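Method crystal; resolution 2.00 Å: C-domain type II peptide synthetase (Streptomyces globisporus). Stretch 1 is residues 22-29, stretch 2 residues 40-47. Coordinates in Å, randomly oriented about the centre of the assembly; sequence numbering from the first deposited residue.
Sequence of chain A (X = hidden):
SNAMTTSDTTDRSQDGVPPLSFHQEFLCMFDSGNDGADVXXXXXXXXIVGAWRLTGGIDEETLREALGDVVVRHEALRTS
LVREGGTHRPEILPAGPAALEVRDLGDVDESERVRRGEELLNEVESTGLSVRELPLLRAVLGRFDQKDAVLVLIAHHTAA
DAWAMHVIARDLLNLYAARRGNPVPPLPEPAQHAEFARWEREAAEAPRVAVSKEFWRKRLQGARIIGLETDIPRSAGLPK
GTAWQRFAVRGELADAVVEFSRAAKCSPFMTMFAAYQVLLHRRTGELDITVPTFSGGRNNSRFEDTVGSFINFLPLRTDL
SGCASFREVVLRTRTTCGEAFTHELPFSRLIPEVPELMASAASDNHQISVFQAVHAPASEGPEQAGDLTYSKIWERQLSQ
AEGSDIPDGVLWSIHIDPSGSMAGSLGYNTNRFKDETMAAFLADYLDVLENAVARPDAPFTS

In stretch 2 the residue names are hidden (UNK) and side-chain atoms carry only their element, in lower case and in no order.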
ATOM      1  N   PHE A  22      -2.149 -14.514   8.212  1.00 28.24           N
ATOM      2  CA  PHE A  22      -0.854 -14.097   8.713  1.00 28.02           C
ATOM      3  C   PHE A  22      -0.707 -12.583   8.650  1.00 23.49           C
ATOM      4  O   PHE A  22      -0.185 -11.962   9.597  1.00 23.85           O
ATOM      5  CB  PHE A  22       0.275 -14.777   7.930  1.00 23.76           C
ATOM      6  CG  PHE A  22       0.432 -16.241   8.223  1.00 24.72           C
ATOM      7  CD1 PHE A  22       0.253 -16.741   9.506  1.00 43.98           C
ATOM      8  CD2 PHE A  22       0.796 -17.119   7.224  1.00 31.74           C
ATOM      9  CE1 PHE A  22       0.421 -18.077   9.780  1.00 48.43           C
ATOM     10  CE2 PHE A  22       0.961 -18.469   7.493  1.00 38.25           C
ATOM     11  CZ  PHE A  22       0.779 -18.944   8.774  1.00 42.67           C
ATOM     12  N   HIS A  23      -1.204 -11.958   7.585  1.00 22.18           N
ATOM     13  CA  HIS A  23      -1.107 -10.530   7.525  1.00 23.29           C
ATOM     14  C   HIS A  23      -1.909  -9.886   8.662  1.00 22.04           C
ATOM     15  O   HIS A  23      -1.475  -8.923   9.262  1.00 23.20           O
ATOM     16  CB  HIS A  23      -1.604  -9.998   6.197  1.00 24.80           C
ATOM     17  CG  HIS A  23      -1.603  -8.508   6.129  1.00 24.59           C
ATOM     18  ND1 HIS A  23      -0.443  -7.760   6.184  1.00 32.63           N
ATOM     19  CD2 HIS A  23      -2.624  -7.618   6.040  1.00 27.60           C
ATOM     20  CE1 HIS A  23      -0.745  -6.475   6.103  1.00 30.79           C
ATOM     21  NE2 HIS A  23      -2.059  -6.359   6.013  1.00 24.06           N
ATOM     22  N   GLN A  24      -3.097 -10.397   8.920  1.00 22.43           N
ATOM     23  CA  GLN A  24      -3.936  -9.840   9.975  1.00 23.66           C
ATOM     24  C   GLN A  24      -3.284 -10.070  11.366  1.00 24.04           C
ATOM     25  O   GLN A  24      -3.389  -9.218  12.250  1.00 24.79           O
ATOM     26  CB  GLN A  24      -5.334 -10.443   9.882  1.00 23.19           C
ATOM     27  CG  GLN A  24      -6.090  -9.849   8.672  1.00 22.18           C
ATOM     28  CD  GLN A  24      -7.365 -10.576   8.296  1.00 22.29           C
ATOM     29  OE1 GLN A  24      -7.604 -11.697   8.731  1.00 26.63           O
ATOM     30  NE2 GLN A  24      -8.177  -9.941   7.432  1.00 26.36           N
ATOM     31  N   GLU A  25      -2.607 -11.200  11.543  1.00 24.60           N
ATOM     32  CA  GLU A  25      -1.779 -11.431  12.747  1.00 27.93           C
ATOM     33  C   GLU A  25      -0.696 -10.362  12.927  1.00 27.74           C
ATOM     34  O   GLU A  25      -0.451  -9.858  14.036  1.00 26.03           O
ATOM     35  CB  GLU A  25      -1.081 -12.792  12.688  1.00 32.94           C
ATOM     36  CG  GLU A  25      -1.958 -13.969  12.967  1.00 43.90           C
ATOM     37  CD  GLU A  25      -1.192 -15.297  12.993  1.00 46.69           C
ATOM     38  OE1 GLU A  25       0.072 -15.323  12.925  1.00 49.37           O
ATOM     39  OE2 GLU A  25      -1.889 -16.326  13.079  1.00 39.89           O
ATOM     40  N   PHE A  26      -0.020 -10.052  11.834  1.00 25.14           N
ATOM     41  CA  PHE A  26       0.958  -8.975  11.840  1.00 24.01           C
ATOM     42  C   PHE A  26       0.285  -7.686  12.315  1.00 23.92           C
ATOM     43  O   PHE A  26       0.811  -7.004  13.167  1.00 24.89           O
ATOM     44  CB  PHE A  26       1.585  -8.826  10.442  1.00 22.95           C
ATOM     45  CG  PHE A  26       2.277  -7.513  10.202  1.00 22.36           C
ATOM     46  CD1 PHE A  26       3.558  -7.301  10.634  1.00 23.80           C
ATOM     47  CD2 PHE A  26       1.644  -6.507   9.509  1.00 22.09           C
ATOM     48  CE1 PHE A  26       4.176  -6.118  10.386  1.00 22.17           C
ATOM     49  CE2 PHE A  26       2.266  -5.315   9.276  1.00 28.76           C
ATOM     50  CZ  PHE A  26       3.528  -5.125   9.701  1.00 21.35           C
ATOM     51  N   LEU A  27      -0.896  -7.365  11.800  1.00 23.79           N
ATOM     52  CA  LEU A  27      -1.587  -6.145  12.226  1.00 23.81           C
ATOM     53  C   LEU A  27      -1.919  -6.150  13.744  1.00 24.59           C
ATOM     54  O   LEU A  27      -1.866  -5.110  14.381  1.00 24.83           O
ATOM     55  CB  LEU A  27      -2.876  -5.936  11.399  1.00 22.71           C
ATOM     56  CG  LEU A  27      -2.645  -5.728   9.863  1.00 21.89           C
ATOM     57  CD1 LEU A  27      -3.934  -5.667   9.092  1.00 21.16           C
ATOM     58  CD2 LEU A  27      -1.852  -4.477   9.598  1.00 20.99           C
ATOM     59  N   CYS A  28      -2.282  -7.314  14.286  1.00 25.37           N
ATOM     60  CA  CYS A  28      -2.507  -7.456  15.733  1.00 27.20           C
ATOM     61  C   CYS A  28      -1.324  -6.963  16.554  1.00 27.20           C
ATOM     62  O   CYS A  28      -1.510  -6.438  17.651  1.00 28.04           O
ATOM     63  CB  CYS A  28      -2.792  -8.901  16.114  1.00 34.49           C
ATOM     64  SG  CYS A  28      -4.427  -9.436  15.634  1.00 36.73           S
HETATM   65  N   MSE A  29      -0.118  -7.110  16.015  1.00 26.78           N
HETATM   66  CA  MSE A  29       1.061  -6.687  16.747  1.00 27.32           C
HETATM   67  C   MSE A  29       1.019  -5.164  16.947  1.00 27.08           C
HETATM   68  O   MSE A  29       1.692  -4.642  17.842  1.00 27.79           O
HETATM   69  CB  MSE A  29       2.357  -7.094  16.020  1.00 27.05           C
HETATM   70  CG  MSE A  29       2.520  -8.594  15.774  1.00 33.50           C
HETATM   71 SE   MSE A  29       4.128  -9.080  14.676  0.75 41.85          SE
HETATM   72  CE  MSE A  29       5.294  -7.802  15.428  1.00 28.77           C
ATOM     73  N   UNK A  40      -5.747   2.759  15.050  1.00 24.41           N
ATOM     74  CA  UNK A  40      -4.896   1.703  14.546  1.00 23.97           C
ATOM     75  C   UNK A  40      -5.573   0.839  13.500  1.00 23.23           C
ATOM     76  O   UNK A  40      -6.630   1.182  12.975  1.00 22.85           O
ATOM     77  N   UNK A  41      -4.989  -0.317  13.219  1.00 23.09           N
ATOM     78  CA  UNK A  41      -5.420  -1.159  12.095  1.00 22.34           C
ATOM     79  C   UNK A  41      -6.827  -1.739  12.201  1.00 23.13           C
ATOM     80  O   UNK A  41      -7.357  -2.103  11.161  1.00 21.94           O
ATOM     81  c   UNK A  41      -3.683  -2.223  13.395  1.00 23.45           C
ATOM     82  c   UNK A  41      -4.384  -2.283  12.072  1.00 22.56           C
ATOM     83  c   UNK A  41      -3.776  -0.824  13.885  1.00 23.63           C
ATOM     84  N   UNK A  42      -7.422  -1.811  13.399  1.00 23.66           N
ATOM     85  CA  UNK A  42      -8.786  -2.281  13.503  1.00 23.97           C
ATOM     86  C   UNK A  42      -9.741  -1.119  13.783  1.00 24.14           C
ATOM     87  O   UNK A  42     -10.912  -1.306  14.100  1.00 24.59           O
ATOM     88  c   UNK A  42      -7.975  -4.534  14.217  1.00 24.92           C
ATOM     89  c   UNK A  42      -8.861  -3.396  14.564  1.00 25.06           C
ATOM     90  c   UNK A  42      -7.576  -6.528  12.933  1.00 24.34           C
ATOM     91  c   UNK A  42      -5.820  -5.628  14.316  1.00 26.65           C
ATOM     92  c   UNK A  42      -6.267  -6.598  13.435  1.00 24.65           C
ATOM     93  c   UNK A  42      -8.407  -5.498  13.329  1.00 26.08           C
ATOM     94  c   UNK A  42      -6.670  -4.584  14.687  1.00 25.20           C
ATOM     95  N   UNK A  43      -9.221   0.095  13.649  1.00 23.80           N
ATOM     96  CA  UNK A  43     -10.048   1.276  13.730  1.00 23.87           C
ATOM     97  C   UNK A  43     -10.536   1.724  12.349  1.00 22.78           C
ATOM     98  O   UNK A  43     -10.135   1.187  11.307  1.00 21.95           O
ATOM     99  N   UNK A  44     -11.373   2.755  12.326  1.00 22.83           N
ATOM    100  CA  UNK A  44     -12.097   3.194  11.121  1.00 21.99           C
ATOM    101  C   UNK A  44     -11.247   4.023  10.175  1.00 25.01           C
ATOM    102  O   UNK A  44     -11.763   4.345   9.117  1.00 22.11           O
ATOM    103  c   UNK A  44     -13.240   4.038  11.681  1.00 22.61           C
ATOM    104  c   UNK A  44     -11.732   3.541  13.523  1.00 24.29           C
ATOM    105  c   UNK A  44     -12.697   4.595  12.974  1.00 26.15           C
ATOM    106  N   UNK A  45     -10.003   4.364  10.522  1.00 21.17           N
ATOM    107  CA  UNK A  45      -9.161   5.092   9.570  1.00 22.41           C
ATOM    108  C   UNK A  45      -8.165   4.178   8.852  1.00 25.28           C
ATOM    109  O   UNK A  45      -7.364   4.639   8.013  1.00 23.61           O
ATOM    110  c   UNK A  45      -9.325   7.303  10.872  1.00 32.40           C
ATOM    111  c   UNK A  45      -9.048   9.180   8.550  1.00 32.83           C
ATOM    112  c   UNK A  45      -8.424   6.248  10.272  1.00 22.23           C
ATOM    113 se   UNK A  45     -10.473   8.191   9.470  0.81 34.07          SE
ATOM    114  N   UNK A  46      -8.178   2.886   9.147  1.00 22.63           N
ATOM    115  CA  UNK A  46      -7.204   2.004   8.495  1.00 22.71           C
ATOM    116  C   UNK A  46      -7.850   1.475   7.220  1.00 20.23           C
ATOM    117  O   UNK A  46      -8.369   0.350   7.148  1.00 18.85           O
ATOM    118  c   UNK A  46      -6.748   0.868   9.425  1.00 20.19           C
ATOM    119  c   UNK A  46      -5.653   0.061   8.842  1.00 21.91           C
ATOM    120  c   UNK A  46      -5.880  -1.228   8.406  1.00 26.95           C
ATOM    121  c   UNK A  46      -4.843  -1.975   7.849  1.00 23.46           C
ATOM    122  o   UNK A  46      -2.544  -2.146   7.208  1.00 22.37           O
ATOM    123  c   UNK A  46      -4.367   0.589   8.723  1.00 23.39           C
ATOM    124  c   UNK A  46      -3.331  -0.150   8.201  1.00 23.50           C
ATOM    125  c   UNK A  46      -3.578  -1.428   7.766  1.00 19.68           C
ATOM    126  N   UNK A  47      -7.869   2.352   6.214  1.00 24.24           N
ATOM    127  CA  UNK A  47      -8.514   2.056   4.959  1.00 24.39           C
ATOM    128  C   UNK A  47      -7.594   2.366   3.792  1.00 24.33           C
ATOM    129  O   UNK A  47      -6.490   2.882   3.964  1.00 20.60           O
ATOM    130  c   UNK A  47      -9.756   4.279   5.169  1.00 18.77           C
ATOM    131  c   UNK A  47     -10.502   5.032   6.014  1.00 18.57           C
ATOM    132  c   UNK A  47      -8.993   6.345   5.109  1.00 22.16           C
ATOM    133  n   UNK A  47     -10.019   6.317   5.944  1.00 25.54           N
ATOM    134  n   UNK A  47      -8.816   5.127   4.620  1.00 22.80           N
ATOM    135  c   UNK A  47      -9.842   2.829   4.818  1.00 21.43           C
TER
HETATM  136  O   HOH W   1      -3.296  -4.053   5.528  1.00 27.21           O

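Position 40 carries no side-chain atoms and makes no contact with stretch 1, so it is Gly 40. Its phi of 77° by itself favours glycine, and an ideal CB would clash with a side-chain atom of position 41.

Position 41 has three carbons that close a ring onto the backbone N. Its CB points toward the helix of stretch 1 and lies 4.0 Å from Leu 27 CB, and another ring carbon approaches the Leu 27 carbonyl. The closed ring makes it Pro 41. Its CG sits 3.6 Å from Leu 27 O; Pro 41 CA and Leu 27 CA, 6.3 Å apart, are the nearest CA pair.

Position 42 shows one carbon followed by a ring of six carbons with no oxygen. CA-to-CB runs sideways, but the ring end comes nearer the helix, its edge meeting the backbone of Gln 24, Leu 27 and Cys 28. This is Phe 42, with chi1 in m. CE2 lies 3.9 Å from Cys 28 N and CZ 4.1 Å from Gln 24 O. Those two helix atoms already pair with each other, Cys 28 N donating to Gln 24 O at 3.0 Å, so the ring edge packs against a backbone that is already paired within the helix. CZ also lies 4.0 Å from both Leu 27 CB and Cys 28 SG.

Position 43 again has no side-chain atoms and no contact with stretch 1: Gly 43. An ideal CB would clash with a side-chain atom of position 44. Here a type I turn begins.

Position 44, three carbons closing onto N, touches nothing on stretch 1 and is Pro 44.

Position 45 has two carbons, a selenium and a last carbon, unbranched, and stays clear of the helix: Met 45, present as selenomethionine.

Position 46 has one carbon, then a six-carbon ring bearing one oxygen. CA-to-CB points toward the helix, and the oxygen approaches Leu 27 CD2. It is Tyr 46, with OH 3.4 Å from Leu 27 CD2. A water oxygen lies 2.7 Å from Tyr 46 OH and 2.7 Å from His 23 NE2, hydrogen-bonded to both and bridging two atoms that are themselves 4.4 Å apart.

Position 47, one carbon and a five-membered ring of three carbons and two nitrogens, lies out of reach and is His 47.

The contact is small, 254 Å² in all, and has no direct hydrogen bond across it. Leu 27 is its hub, with 82 Å² covered, meeting Pro 41, Phe 42 and Tyr 46. The rule is economical: one leucine meets three rings, while the turn carries Pro 44 and Met 45 clear and a water joins the polar ends.

Stretch 2 (40-47) GPFGPMYH
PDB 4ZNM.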